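PDB 3E9D: fructose-2,6-bisphosphatase TIGAR B from Danio rerio, which probably hydrolyses fructose 2,6-bisphosphate to fructose 6-phosphate and phosphate, lowering its level in the cell and so restraining glycolysis. Local coordinates for residues A[29-33]-A[34-38]; A[130-133]-A[134-137]; A[167-170]-A[171-174]; A[227-231]-A[232-236]. One frame throughout, in Å; residues are numbered along the deposited sequence.

All four contacts are local, each between residues adjoining in sequence, and they follow one another along the chain without nesting or crossing. Interaction 1 turns the loop after helix 15-18 into the start of helix 33-45. Interaction 2 lies on helix 125-146, on the opposite side of the chain's centre from interaction 1. Interaction 3 forms two successive turns in the loop leading from that helix to strand 177-182. Interaction 4 closes the hairpin of strands 220-230 and 233-246 at the margin of the mixed sheet. Interactions 2 and 4 are near neighbours, nearest atoms about 6 Å apart, and further along helix 125-146 Gln141 and Phe144 touch Arg229 and Leu234 of the hairpin.

Interaction 1 (A[29-33]-A[34-38]); sequences TPLSD and TGHQQ
Leu31 and His36 pack methyl to ring: CD1 of Leu31 stands 4.2 Å from the centroid of the His36 imidazole and only 2° off its normal, a CH-pi contact over the middle of one face. The ring reaches back to Leu31 because its CG is anti to the carbonyl carbon (chi1 -84°). In the ring plane, at the edge, a water lies 2.9 Å from His36 NE2 and donates a hydrogen bond of 2.7 Å to Leu31 O. His36 is held to the same loop by its backbone too, its N bonding to Ser32 O at 3.0 Å. Ser32 is the N-cap residue of helix 33-45, and its OG is hydrogen-bonded to Glu13 O. One residue further on, the Asp33 and Gln37 side chains pass at an angle, carboxylate and amide planes 43° apart. Gln37 N bonds to Asp33 O at 3.2 Å, and Gln37 NE2 adds a weak bond of 3.4 Å to Asp33 O. Leu31 also lies close to His11, the residue phosphorylated in catalysis. A methyl over one imidazole face and a water at the ring edge would together tend to limit ring rotation, and the water satisfies the Leu31 carbonyl, which precedes the first turn of the helix.

Interaction 2 (A[130-133]-A[134-137]); sequences TRFK and MFLK
One face of the Phe132 ring is covered by Leu136, whose CG stands 4.0 Å from the ring centroid, 21° off the normal and displaced toward the rim, in a CH-pi contact. The two methyls of Leu136 straddle this position: CD2 comes 3.7 Å from Phe132 CZ, while CD1 lies 3.8 Å from Phe132 CE2. The Phe135 ring approaches obliquely, its CD2 being 4.1 Å from Phe132 CE1, an apolar contact between the two rings. Phe132 CG is anti to the backbone N (chi1 -178°), which leads the ring off the helix while its far end still meets Leu136 one turn on. Beyond the segment the same ring packs on Ser190 and His193 of helix 184-197, and Phe135 packs on Asp84 and Leu87. With an alanine in place of Phe132, Leu136 would probably lose the surface on which it rests, and a gap would open toward helix 184-197. Regular alpha-helical bonds frame these contacts, among them Leu136 N to Phe132 O at 2.8 Å. On another side of the helix, Met134 crosses Thr130 at a slant: its CG lies 3.3 Å from Thr130 O, and its SD is 4.2 Å from Thr130 CG2. Arg131 points elsewhere, making a salt bridge with Glu123 and a hydrogen bond to Arg88 O, near Glu89, the inferred proton donor or acceptor. The chemistry thus divides round helix 125-146: Phe132, Phe135 and Leu136 form a buried apolar surface, the buried guanidinium has its charge matched by Glu123, and Lys133 and Lys137 are exposed.

Interaction 3 (A[167-170]-A[171-174]); sequences ADDG and AQNV
Asp168 meets the following segment twice, through its carbonyl and its carboxylate. Its O accepts a hydrogen bond from Ala171 N at 2.9 Å, and its OD2 lies 3.7 Å from CG of Gln172, the two side chains crossing at about a right angle with carboxylate and amide planes 56° apart. Asp169 follows; its OD1 shares with Asp168 OD1 a water that donates to both, at 2.7 and 2.8 Å respectively. The same water accepts a weak bond from Gln172 NE2. The buried Asp169 carboxylate also forms a salt bridge with Arg246 of strand 233-246 and takes backbone hydrogen bonds from Ala164 and Leu166. These residues build a type II beta turn from Asp168 to Ala171, joined at Ala171 to a type I turn ending at Val174, in the loop between helix 125-146 and strand 177-182. Gly170 takes the positive phi (77°) expected at the third position of the first turn. The Gln172 amide comes back over it because the chain bends at chi2 (94°), and NE2 also donates to Val162 O. A leucine at Gln172 would probably leave Val162 O and the shared water without this donor. Gly170 O touches Val174 CG2 at 3.8 Å, and Val174, like Ala171, packs on strand 2-10.

Interaction 4 (A[227-231]-A[232-236]); sequences IHREE and SVLRA
Ser232, Arg229 and Leu234 are the residues most covered by this contact, which is the end of a beta hairpin: strands 220-230 and 233-246 run antiparallel and are joined by a type I' turn from Glu230 to Val233. Glu231 and Ser232 occupy its two central positions, both with the positive phi that this turn needs (65° and 66°). Arg229 and Leu234 face each other as a non-hydrogen-bonded pair, CA atoms 4.4 Å apart, and, being directly paired, send their side chains to the same face of the sheet. Arg229 CG is anti to the backbone N, and the extended chain passes Leu234 at a slant, with Leu234 CD2 3.8 Å from Arg229 CB. At its end the guanidinium lies over the turn: Ser232 O is 3.7 Å above its plane, offset toward the rim. Leu234 CG lies near that plane at the edge, 3.9 Å from Arg229 NH1, while Arg229 NH2 is 3.3 Å from Ser232 OG. Beyond the hairpin, Arg229 and Leu234 both touch Gln141 and Phe144, which places this face against helix 125-146. The pairs on either side are hydrogen-bonded. His228 and Arg235 exchange two nearly straight backbone bonds, N-H to O. Glu230 N donates to Val233 O at 2.8 Å, whereas the returning bond, from Val233 N to Glu230 O, arrives 60° out of the carbonyl plane as the chain turns. On the other face Glu230 and Arg235 approach without forming a salt bridge: Glu230 OE1 remains 4.1 Å from Arg235 NE and lies closer, at 3.5 Å, to Arg235 CD.

Interaction 1 (A[29-33]-A[34-38])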
ATOM      1  N   THR A  29     -16.907   1.452   8.290  1.00 26.04           N
ATOM      2  CA  THR A  29     -16.937   2.771   8.917  1.00 26.63           C
ATOM      3  C   THR A  29     -16.284   3.880   8.065  1.00 25.16           C
ATOM      4  O   THR A  29     -15.358   3.618   7.286  1.00 24.10           O
ATOM      5  CB  THR A  29     -16.166   2.735  10.216  1.00 27.19           C
ATOM      6  OG1 THR A  29     -14.854   2.237   9.931  1.00 31.11           O
ATOM      7  CG2 THR A  29     -16.813   1.805  11.210  1.00 29.22           C
ATOM      8  N   PRO A  30     -16.765   5.128   8.228  1.00 24.46           N
ATOM      9  CA  PRO A  30     -16.147   6.266   7.563  1.00 23.29           C
ATOM     10  C   PRO A  30     -14.955   6.861   8.334  1.00 22.52           C
ATOM     11  O   PRO A  30     -14.722   6.516   9.497  1.00 22.53           O
ATOM     12  CB  PRO A  30     -17.295   7.281   7.478  1.00 23.72           C
ATOM     13  CG  PRO A  30     -18.128   6.998   8.734  1.00 24.40           C
ATOM     14  CD  PRO A  30     -18.040   5.486   8.898  1.00 24.16           C
ATOM     15  N   LEU A  31     -14.213   7.754   7.676  1.00 21.18           N
ATOM     16  CA  LEU A  31     -13.186   8.552   8.338  1.00 19.78           C
ATOM     17  C   LEU A  31     -13.809   9.341   9.477  1.00 18.88           C
ATOM     18  O   LEU A  31     -14.953   9.790   9.376  1.00 18.35           O
ATOM     19  CB  LEU A  31     -12.565   9.552   7.359  1.00 19.89           C
ATOM     20  CG  LEU A  31     -11.766   9.036   6.152  1.00 20.79           C
ATOM     21  CD1 LEU A  31     -11.263  10.219   5.296  1.00 21.11           C
ATOM     22  CD2 LEU A  31     -10.622   8.183   6.624  1.00 21.15           C
ATOM     23  N   SER A  32     -13.052   9.495  10.552  1.00 17.56           N
ATOM     24  CA  SER A  32     -13.396  10.426  11.614  1.00 17.63           C
ATOM     25  C   SER A  32     -12.932  11.818  11.185  1.00 17.20           C
ATOM     26  O   SER A  32     -12.298  11.981  10.125  1.00 17.02           O
ATOM     27  CB  SER A  32     -12.688  10.024  12.899  1.00 17.12           C
ATOM     28  OG  SER A  32     -11.295  10.237  12.770  1.00 18.70           O
ATOM     29  N   ASP A  33     -13.248  12.820  11.996  1.00 17.25           N
ATOM     30  CA  ASP A  33     -12.725  14.171  11.753  1.00 16.94           C
ATOM     31  C   ASP A  33     -11.204  14.178  11.650  1.00 16.79           C
ATOM     32  O   ASP A  33     -10.634  14.827  10.760  1.00 16.07           O
ATOM     33  CB  ASP A  33     -13.153  15.171  12.822  1.00 16.17           C
ATOM     34  CG  ASP A  33     -12.788  16.612  12.426  1.00 17.99           C
ATOM     35  OD1 ASP A  33     -13.247  17.046  11.340  1.00 19.28           O
ATOM     36  OD2 ASP A  33     -12.020  17.290  13.148  1.00 15.78           O
ATOM     37  N   THR A  34     -10.547  13.449  12.549  1.00 16.79           N
ATOM     38  CA  THR A  34      -9.090  13.301  12.490  1.00 16.13           C
ATOM     39  C   THR A  34      -8.632  12.718  11.139  1.00 16.32           C
ATOM     40  O   THR A  34      -7.683  13.221  10.534  1.00 15.38           O
ATOM     41  CB  THR A  34      -8.600  12.416  13.636  1.00 16.36           C
ATOM     42  OG1 THR A  34      -9.029  12.986  14.871  1.00 17.94           O
ATOM     43  CG2 THR A  34      -7.084  12.291  13.644  1.00 15.57           C
ATOM     44  N   GLY A  35      -9.326  11.678  10.672  1.00 16.22           N
ATOM     45  CA  GLY A  35      -8.998  11.017   9.405  1.00 17.18           C
ATOM     46  C   GLY A  35      -9.074  11.946   8.208  1.00 17.01           C
ATOM     47  O   GLY A  35      -8.236  11.877   7.317  1.00 16.78           O
ATOM     48  N   HIS A  36     -10.109  12.787   8.181  1.00 17.63           N
ATOM     49  CA  HIS A  36     -10.275  13.796   7.148  1.00 17.86           C
ATOM     50  C   HIS A  36      -9.076  14.729   7.128  1.00 17.75           C
ATOM     51  O   HIS A  36      -8.579  15.077   6.063  1.00 17.57           O
ATOM     52  CB  HIS A  36     -11.552  14.607   7.394  1.00 18.02           C
ATOM     53  CG  HIS A  36     -12.780  13.949   6.861  1.00 18.82           C
ATOM     54  ND1 HIS A  36     -13.191  14.097   5.552  1.00 19.62           N
ATOM     55  CD2 HIS A  36     -13.666  13.106   7.443  1.00 18.67           C
ATOM     56  CE1 HIS A  36     -14.296  13.400   5.358  1.00 21.23           C
ATOM     57  NE2 HIS A  36     -14.608  12.790   6.491  1.00 20.69           N
ATOM     58  N   GLN A  37      -8.617  15.121   8.313  1.00 17.71           N
ATOM     59  CA  GLN A  37      -7.436  15.983   8.430  1.00 18.44           C
ATOM     60  C   GLN A  37      -6.169  15.294   7.968  1.00 17.86           C
ATOM     61  O   GLN A  37      -5.335  15.905   7.291  1.00 17.61           O
ATOM     62  CB  GLN A  37      -7.229  16.412   9.886  1.00 18.45           C
ATOM     63  CG  GLN A  37      -8.134  17.486  10.332  1.00 21.06           C
ATOM     64  CD  GLN A  37      -8.016  17.726  11.811  1.00 23.33           C
ATOM     65  OE1 GLN A  37      -7.145  18.462  12.249  1.00 24.30           O
ATOM     66  NE2 GLN A  37      -8.891  17.098  12.594  1.00 21.89           N
ATOM     67  N   GLN A  38      -6.001  14.036   8.362  1.00 17.24           N
ATOM     68  CA  GLN A  38      -4.780  13.325   7.982  1.00 17.95           C
ATOM     69  C   GLN A  38      -4.739  13.120   6.468  1.00 17.98           C
ATOM     70  O   GLN A  38      -3.682  13.267   5.858  1.00 17.89           O
ATOM     71  CB  GLN A  38      -4.657  11.984   8.697  1.00 18.33           C
ATOM     72  CG  GLN A  38      -4.581  12.074  10.219  1.00 17.36           C
ATOM     73  CD  GLN A  38      -4.667  10.686  10.839  1.00 17.96           C
ATOM     74  OE1 GLN A  38      -5.311   9.789  10.291  1.00 19.39           O
ATOM     75  NE2 GLN A  38      -4.013  10.502  11.967  1.00 13.86           N
TER
HETATM   76  O   HOH W   1     -16.399  10.619   7.191  1.00 18.31           O

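Interaction 2 (A[130-133]-A[134-137])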
ATOM      1  N   THR A 130      -1.698 -13.968  -0.797  1.00 18.74           N
ATOM      2  CA  THR A 130      -2.229 -14.396  -2.087  1.00 19.29           C
ATOM      3  C   THR A 130      -3.040 -13.286  -2.777  1.00 18.43           C
ATOM      4  O   THR A 130      -2.898 -13.081  -3.981  1.00 18.17           O
ATOM      5  CB  THR A 130      -3.060 -15.690  -1.929  1.00 19.48           C
ATOM      6  OG1 THR A 130      -2.177 -16.734  -1.490  1.00 22.80           O
ATOM      7  CG2 THR A 130      -3.739 -16.099  -3.235  1.00 19.05           C
ATOM      8  N   ARG A 131      -3.862 -12.560  -2.015  1.00 17.44           N
ATOM      9  CA  ARG A 131      -4.603 -11.413  -2.570  1.00 17.30           C
ATOM     10  C   ARG A 131      -3.683 -10.323  -3.135  1.00 16.85           C
ATOM     11  O   ARG A 131      -3.923  -9.798  -4.235  1.00 16.49           O
ATOM     12  CB  ARG A 131      -5.555 -10.807  -1.527  1.00 17.31           C
ATOM     13  CG  ARG A 131      -6.765 -11.698  -1.222  1.00 17.29           C
ATOM     14  CD  ARG A 131      -7.890 -10.882  -0.597  1.00 17.74           C
ATOM     15  NE  ARG A 131      -7.698 -10.545   0.826  1.00 17.03           N
ATOM     16  CZ  ARG A 131      -7.457  -9.319   1.289  1.00 17.34           C
ATOM     17  NH1 ARG A 131      -7.321  -8.285   0.456  1.00 16.73           N
ATOM     18  NH2 ARG A 131      -7.374  -9.114   2.594  1.00 18.25           N
ATOM     19  N   PHE A 132      -2.635  -9.985  -2.384  1.00 16.63           N
ATOM     20  CA  PHE A 132      -1.642  -9.025  -2.869  1.00 16.82           C
ATOM     21  C   PHE A 132      -0.929  -9.527  -4.133  1.00 16.81           C
ATOM     22  O   PHE A 132      -0.736  -8.754  -5.076  1.00 16.54           O
ATOM     23  CB  PHE A 132      -0.625  -8.644  -1.791  1.00 15.96           C
ATOM     24  CG  PHE A 132       0.385  -7.613  -2.253  1.00 16.33           C
ATOM     25  CD1 PHE A 132      -0.031  -6.340  -2.639  1.00 15.67           C
ATOM     26  CD2 PHE A 132       1.741  -7.920  -2.303  1.00 17.81           C
ATOM     27  CE1 PHE A 132       0.882  -5.378  -3.071  1.00 16.61           C
ATOM     28  CE2 PHE A 132       2.681  -6.966  -2.711  1.00 17.91           C
ATOM     29  CZ  PHE A 132       2.254  -5.690  -3.097  1.00 17.58           C
ATOM     30  N   LYS A 133      -0.565 -10.809  -4.152  1.00 17.63           N
ATOM     31  CA  LYS A 133       0.055 -11.427  -5.343  1.00 18.63           C
ATOM     32  C   LYS A 133      -0.859 -11.322  -6.564  1.00 18.77           C
ATOM     33  O   LYS A 133      -0.395 -11.041  -7.676  1.00 19.21           O
ATOM     34  CB  LYS A 133       0.406 -12.900  -5.103  1.00 18.96           C
ATOM     35  CG  LYS A 133       1.606 -13.150  -4.173  1.00 20.97           C
ATOM     36  CD  LYS A 133       1.884 -14.656  -4.087  1.00 23.47           C
ATOM     37  CE  LYS A 133       2.619 -15.040  -2.817  1.00 27.65           C
ATOM     38  NZ  LYS A 133       2.486 -16.529  -2.548  1.00 28.08           N
ATOM     39  N   MET A 134      -2.159 -11.552  -6.354  1.00 18.40           N
ATOM     40  CA  MET A 134      -3.148 -11.411  -7.428  1.00 18.88           C
ATOM     41  C   MET A 134      -3.277  -9.952  -7.860  1.00 18.20           C
ATOM     42  O   MET A 134      -3.404  -9.641  -9.055  1.00 17.65           O
ATOM     43  CB  MET A 134      -4.513 -11.958  -6.999  1.00 18.78           C
ATOM     44  CG  MET A 134      -4.534 -13.474  -6.764  1.00 23.56           C
ATOM     45  SD  MET A 134      -6.091 -13.987  -5.946  1.00 34.09           S
ATOM     46  CE  MET A 134      -7.314 -13.461  -7.171  1.00 31.06           C
ATOM     47  N   PHE A 135      -3.240  -9.060  -6.882  1.00 17.61           N
ATOM     48  CA  PHE A 135      -3.270  -7.639  -7.180  1.00 17.62           C
ATOM     49  C   PHE A 135      -2.061  -7.230  -8.019  1.00 17.24           C
ATOM     50  O   PHE A 135      -2.207  -6.489  -8.995  1.00 17.64           O
ATOM     51  CB  PHE A 135      -3.341  -6.761  -5.905  1.00 16.90           C
ATOM     52  CG  PHE A 135      -3.169  -5.284  -6.206  1.00 17.96           C
ATOM     53  CD1 PHE A 135      -4.213  -4.555  -6.773  1.00 18.14           C
ATOM     54  CD2 PHE A 135      -1.955  -4.644  -5.983  1.00 19.85           C
ATOM     55  CE1 PHE A 135      -4.056  -3.186  -7.097  1.00 18.51           C
ATOM     56  CE2 PHE A 135      -1.800  -3.281  -6.298  1.00 19.75           C
ATOM     57  CZ  PHE A 135      -2.868  -2.567  -6.865  1.00 17.51           C
ATOM     58  N   LEU A 136      -0.871  -7.684  -7.634  1.00 17.50           N
ATOM     59  CA  LEU A 136       0.348  -7.370  -8.393  1.00 17.99           C
ATOM     60  C   LEU A 136       0.282  -7.836  -9.828  1.00 18.30           C
ATOM     61  O   LEU A 136       0.664  -7.109 -10.738  1.00 18.03           O
ATOM     62  CB  LEU A 136       1.594  -7.977  -7.742  1.00 18.10           C
ATOM     63  CG  LEU A 136       2.242  -7.256  -6.566  1.00 19.27           C
ATOM     64  CD1 LEU A 136       3.556  -7.949  -6.248  1.00 19.96           C
ATOM     65  CD2 LEU A 136       2.475  -5.774  -6.830  1.00 18.44           C
ATOM     66  N   LYS A 137      -0.210  -9.057 -10.026  1.00 18.77           N
ATOM     67  CA  LYS A 137      -0.353  -9.611 -11.367  1.00 20.03           C
ATOM     68  C   LYS A 137      -1.301  -8.734 -12.217  1.00 19.96           C
ATOM     69  O   LYS A 137      -0.987  -8.382 -13.356  1.00 19.75           O
ATOM     70  CB  LYS A 137      -0.834 -11.070 -11.266  1.00 20.37           C
ATOM     71  CG  LYS A 137      -0.850 -11.813 -12.579  1.00 26.22           C
ATOM     72  CD  LYS A 137      -1.332 -13.265 -12.385  1.00 31.21           C
ATOM     73  CE  LYS A 137      -1.520 -13.957 -13.734  1.00 36.22           C
ATOM     74  NZ  LYS A 137      -2.665 -13.379 -14.513  1.00 39.25           N
TER

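Interaction 3 (A[167-170]-A[171-174])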
ATOM      1  N   ALA A 167       8.596  14.574  -1.101  1.00 22.46           N
ATOM      2  CA  ALA A 167       7.477  13.776  -1.606  1.00 22.21           C
ATOM      3  C   ALA A 167       7.794  13.027  -2.907  1.00 21.71           C
ATOM      4  O   ALA A 167       7.225  11.980  -3.148  1.00 20.32           O
ATOM      5  CB  ALA A 167       6.216  14.630  -1.754  1.00 21.60           C
ATOM      6  N   ASP A 168       8.696  13.566  -3.726  1.00 21.99           N
ATOM      7  CA  ASP A 168       9.062  12.907  -4.982  1.00 22.77           C
ATOM      8  C   ASP A 168      10.278  11.962  -4.900  1.00 22.03           C
ATOM      9  O   ASP A 168      10.753  11.500  -5.941  1.00 22.13           O
ATOM     10  CB  ASP A 168       9.222  13.926  -6.140  1.00 23.02           C
ATOM     11  CG  ASP A 168      10.405  14.885  -5.946  1.00 26.24           C
ATOM     12  OD1 ASP A 168      10.968  14.988  -4.824  1.00 29.57           O
ATOM     13  OD2 ASP A 168      10.780  15.548  -6.943  1.00 29.79           O
ATOM     14  N   ASP A 169      10.762  11.663  -3.690  1.00 21.23           N
ATOM     15  CA  ASP A 169      11.911  10.750  -3.536  1.00 21.35           C
ATOM     16  C   ASP A 169      11.768   9.487  -4.397  1.00 21.57           C
ATOM     17  O   ASP A 169      10.744   8.792  -4.354  1.00 20.75           O
ATOM     18  CB  ASP A 169      12.134  10.331  -2.076  1.00 20.62           C
ATOM     19  CG  ASP A 169      12.722  11.453  -1.201  1.00 21.52           C
ATOM     20  OD1 ASP A 169      13.200  12.492  -1.721  1.00 20.93           O
ATOM     21  OD2 ASP A 169      12.681  11.293   0.032  1.00 20.89           O
ATOM     22  N   GLY A 170      12.805   9.203  -5.180  1.00 22.35           N
ATOM     23  CA  GLY A 170      12.879   7.973  -5.969  1.00 23.21           C
ATOM     24  C   GLY A 170      12.031   7.985  -7.223  1.00 24.47           C
ATOM     25  O   GLY A 170      12.053   7.029  -8.001  1.00 24.56           O
ATOM     26  N   ALA A 171      11.274   9.057  -7.435  1.00 24.90           N
ATOM     27  CA  ALA A 171      10.364   9.108  -8.581  1.00 25.95           C
ATOM     28  C   ALA A 171      10.623  10.316  -9.479  1.00 26.68           C
ATOM     29  O   ALA A 171       9.848  10.589 -10.400  1.00 26.78           O
ATOM     30  CB  ALA A 171       8.897   9.061  -8.117  1.00 25.55           C
ATOM     31  N   GLN A 172      11.736  11.003  -9.243  1.00 27.50           N
ATOM     32  CA  GLN A 172      12.037  12.254  -9.945  1.00 28.50           C
ATOM     33  C   GLN A 172      11.988  12.098 -11.476  1.00 29.20           C
ATOM     34  O   GLN A 172      11.430  12.942 -12.161  1.00 29.97           O
ATOM     35  CB  GLN A 172      13.385  12.849  -9.505  1.00 28.36           C
ATOM     36  CG  GLN A 172      13.459  13.255  -8.026  1.00 27.98           C
ATOM     37  CD  GLN A 172      14.035  12.158  -7.137  1.00 26.65           C
ATOM     38  OE1 GLN A 172      14.062  10.981  -7.512  1.00 26.57           O
ATOM     39  NE2 GLN A 172      14.487  12.542  -5.944  1.00 26.50           N
ATOM     40  N   ASN A 173      12.543  11.015 -12.001  1.00 29.11           N
ATOM     41  CA  ASN A 173      12.440  10.755 -13.438  1.00 29.45           C
ATOM     42  C   ASN A 173      11.654   9.475 -13.747  1.00 28.11           C
ATOM     43  O   ASN A 173      11.978   8.720 -14.656  1.00 27.82           O
ATOM     44  CB  ASN A 173      13.835  10.777 -14.075  1.00 30.43           C
ATOM     45  CG  ASN A 173      14.554  12.105 -13.820  1.00 34.23           C
ATOM     46  OD1 ASN A 173      14.166  13.155 -14.355  1.00 38.84           O
ATOM     47  ND2 ASN A 173      15.580  12.072 -12.961  1.00 39.16           N
ATOM     48  N   VAL A 174      10.601   9.238 -12.967  1.00 26.92           N
ATOM     49  CA  VAL A 174       9.727   8.092 -13.201  1.00 24.85           C
ATOM     50  C   VAL A 174       8.313   8.644 -13.442  1.00 24.19           C
ATOM     51  O   VAL A 174       7.552   8.827 -12.500  1.00 24.58           O
ATOM     52  CB  VAL A 174       9.787   7.086 -12.022  1.00 25.10           C
ATOM     53  CG1 VAL A 174       8.930   5.852 -12.298  1.00 23.74           C
ATOM     54  CG2 VAL A 174      11.243   6.673 -11.734  1.00 24.09           C
TER
HETATM   55  O   HOH W   2      13.433  14.076  -3.893  1.00 25.04           O

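Interaction 4 (A[227-231]-A[232-236])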
ATOM      1  N   ILE A 227       9.457  -4.000 -14.806  1.00 21.10           N
ATOM      2  CA  ILE A 227       8.795  -5.215 -15.256  1.00 22.06           C
ATOM      3  C   ILE A 227       9.189  -5.563 -16.698  1.00 23.46           C
ATOM      4  O   ILE A 227       9.374  -4.660 -17.537  1.00 22.26           O
ATOM      5  CB  ILE A 227       7.258  -5.174 -15.062  1.00 22.25           C
ATOM      6  CG1 ILE A 227       6.618  -4.033 -15.848  1.00 22.79           C
ATOM      7  CG2 ILE A 227       6.878  -5.045 -13.541  1.00 20.30           C
ATOM      8  CD1 ILE A 227       5.051  -4.120 -15.901  1.00 26.28           C
ATOM      9  N   HIS A 228       9.316  -6.877 -16.932  1.00 25.03           N
ATOM     10  CA  HIS A 228       9.665  -7.500 -18.210  1.00 27.82           C
ATOM     11  C   HIS A 228       8.565  -8.479 -18.617  1.00 27.89           C
ATOM     12  O   HIS A 228       7.888  -9.053 -17.774  1.00 27.34           O
ATOM     13  CB  HIS A 228      10.983  -8.306 -18.092  1.00 27.96           C
ATOM     14  CG  HIS A 228      12.220  -7.459 -18.045  1.00 33.41           C
ATOM     15  ND1 HIS A 228      13.419  -7.858 -18.608  1.00 37.40           N
ATOM     16  CD2 HIS A 228      12.456  -6.242 -17.482  1.00 35.49           C
ATOM     17  CE1 HIS A 228      14.332  -6.919 -18.403  1.00 37.71           C
ATOM     18  NE2 HIS A 228      13.771  -5.925 -17.732  1.00 37.09           N
ATOM     19  N   ARG A 229       8.413  -8.665 -19.920  1.00 29.03           N
ATOM     20  CA  ARG A 229       7.515  -9.660 -20.459  1.00 30.69           C
ATOM     21  C   ARG A 229       8.344 -10.784 -21.062  1.00 31.84           C
ATOM     22  O   ARG A 229       9.238 -10.539 -21.879  1.00 30.84           O
ATOM     23  CB  ARG A 229       6.659  -9.016 -21.534  1.00 30.78           C
ATOM     24  CG  ARG A 229       5.408  -9.747 -21.884  1.00 32.33           C
ATOM     25  CD  ARG A 229       4.410  -8.707 -22.383  1.00 35.94           C
ATOM     26  NE  ARG A 229       3.367  -9.319 -23.172  1.00 37.55           N
ATOM     27  CZ  ARG A 229       2.123  -9.484 -22.757  1.00 40.94           C
ATOM     28  NH1 ARG A 229       1.741  -9.053 -21.549  1.00 41.65           N
ATOM     29  NH2 ARG A 229       1.254 -10.079 -23.568  1.00 41.87           N
ATOM     30  N   GLU A 230       8.059 -12.004 -20.625  1.00 34.07           N
ATOM     31  CA  GLU A 230       8.669 -13.221 -21.175  1.00 37.17           C
ATOM     32  C   GLU A 230       7.587 -14.262 -21.345  1.00 38.03           C
ATOM     33  O   GLU A 230       6.930 -14.637 -20.367  1.00 38.66           O
ATOM     34  CB  GLU A 230       9.721 -13.773 -20.228  1.00 37.55           C
ATOM     35  CG  GLU A 230      10.898 -12.857 -20.039  1.00 41.46           C
ATOM     36  CD  GLU A 230      11.540 -13.012 -18.680  1.00 46.51           C
ATOM     37  OE1 GLU A 230      10.896 -13.582 -17.761  1.00 48.95           O
ATOM     38  OE2 GLU A 230      12.692 -12.548 -18.531  1.00 48.85           O
ATOM     39  N   GLU A 231       7.387 -14.708 -22.583  1.00 39.20           N
ATOM     40  CA  GLU A 231       6.381 -15.728 -22.901  1.00 40.39           C
ATOM     41  C   GLU A 231       4.975 -15.202 -22.618  1.00 40.02           C
ATOM     42  O   GLU A 231       4.071 -15.957 -22.245  1.00 40.24           O
ATOM     43  CB  GLU A 231       6.634 -17.026 -22.113  1.00 41.18           C
ATOM     44  CG  GLU A 231       8.109 -17.382 -21.874  1.00 44.51           C
ATOM     45  CD  GLU A 231       8.867 -17.657 -23.157  1.00 49.37           C
ATOM     46  OE1 GLU A 231       8.416 -18.529 -23.946  1.00 51.46           O
ATOM     47  OE2 GLU A 231       9.918 -17.004 -23.374  1.00 51.40           O
ATOM     48  N   SER A 232       4.804 -13.896 -22.811  1.00 39.32           N
ATOM     49  CA  SER A 232       3.565 -13.181 -22.470  1.00 38.56           C
ATOM     50  C   SER A 232       3.280 -13.128 -20.968  1.00 37.24           C
ATOM     51  O   SER A 232       2.233 -12.627 -20.555  1.00 37.42           O
ATOM     52  CB  SER A 232       2.351 -13.720 -23.251  1.00 38.99           C
ATOM     53  OG  SER A 232       2.275 -13.112 -24.531  1.00 40.74           O
ATOM     54  N   VAL A 233       4.216 -13.624 -20.160  1.00 35.54           N
ATOM     55  CA  VAL A 233       4.126 -13.452 -18.707  1.00 33.76           C
ATOM     56  C   VAL A 233       4.909 -12.203 -18.272  1.00 32.42           C
ATOM     57  O   VAL A 233       6.087 -12.052 -18.614  1.00 31.60           O
ATOM     58  CB  VAL A 233       4.645 -14.691 -17.943  1.00 33.67           C
ATOM     59  CG1 VAL A 233       4.493 -14.494 -16.438  1.00 33.15           C
ATOM     60  CG2 VAL A 233       3.894 -15.945 -18.391  1.00 34.47           C
ATOM     61  N   LEU A 234       4.250 -11.325 -17.521  1.00 30.91           N
ATOM     62  CA  LEU A 234       4.913 -10.169 -16.926  1.00 30.14           C
ATOM     63  C   LEU A 234       5.532 -10.513 -15.579  1.00 29.62           C
ATOM     64  O   LEU A 234       4.910 -11.157 -14.735  1.00 29.24           O
ATOM     65  CB  LEU A 234       3.949  -8.989 -16.769  1.00 29.40           C
ATOM     66  CG  LEU A 234       3.501  -8.370 -18.088  1.00 29.80           C
ATOM     67  CD1 LEU A 234       2.280  -7.542 -17.852  1.00 27.86           C
ATOM     68  CD2 LEU A 234       4.630  -7.551 -18.733  1.00 29.79           C
ATOM     69  N   ARG A 235       6.765 -10.073 -15.395  1.00 28.97           N
ATOM     70  CA  ARG A 235       7.494 -10.315 -14.158  1.00 29.15           C
ATOM     71  C   ARG A 235       8.285  -9.072 -13.787  1.00 27.65           C
ATOM     72  O   ARG A 235       8.814  -8.389 -14.660  1.00 26.22           O
ATOM     73  CB  ARG A 235       8.459 -11.495 -14.341  1.00 29.33           C
ATOM     74  CG  ARG A 235       7.762 -12.836 -14.344  1.00 33.69           C
ATOM     75  CD  ARG A 235       8.559 -13.883 -15.122  1.00 41.35           C
ATOM     76  NE  ARG A 235       7.725 -15.017 -15.524  1.00 46.23           N
ATOM     77  CZ  ARG A 235       7.350 -15.998 -14.707  1.00 49.41           C
ATOM     78  NH1 ARG A 235       7.729 -15.989 -13.428  1.00 50.43           N
ATOM     79  NH2 ARG A 235       6.592 -16.988 -15.166  1.00 51.10           N
ATOM     80  N   ALA A 236       8.369  -8.812 -12.489  1.00 27.35           N
ATOM     81  CA  ALA A 236       9.250  -7.786 -11.954  1.00 28.09           C
ATOM     82  C   ALA A 236      10.678  -8.309 -11.943  1.00 28.46           C
ATOM     83  O   ALA A 236      10.961  -9.349 -11.348  1.00 29.43           O
ATOM     84  CB  ALA A 236       8.823  -7.379 -10.544  1.00 27.65           C
TER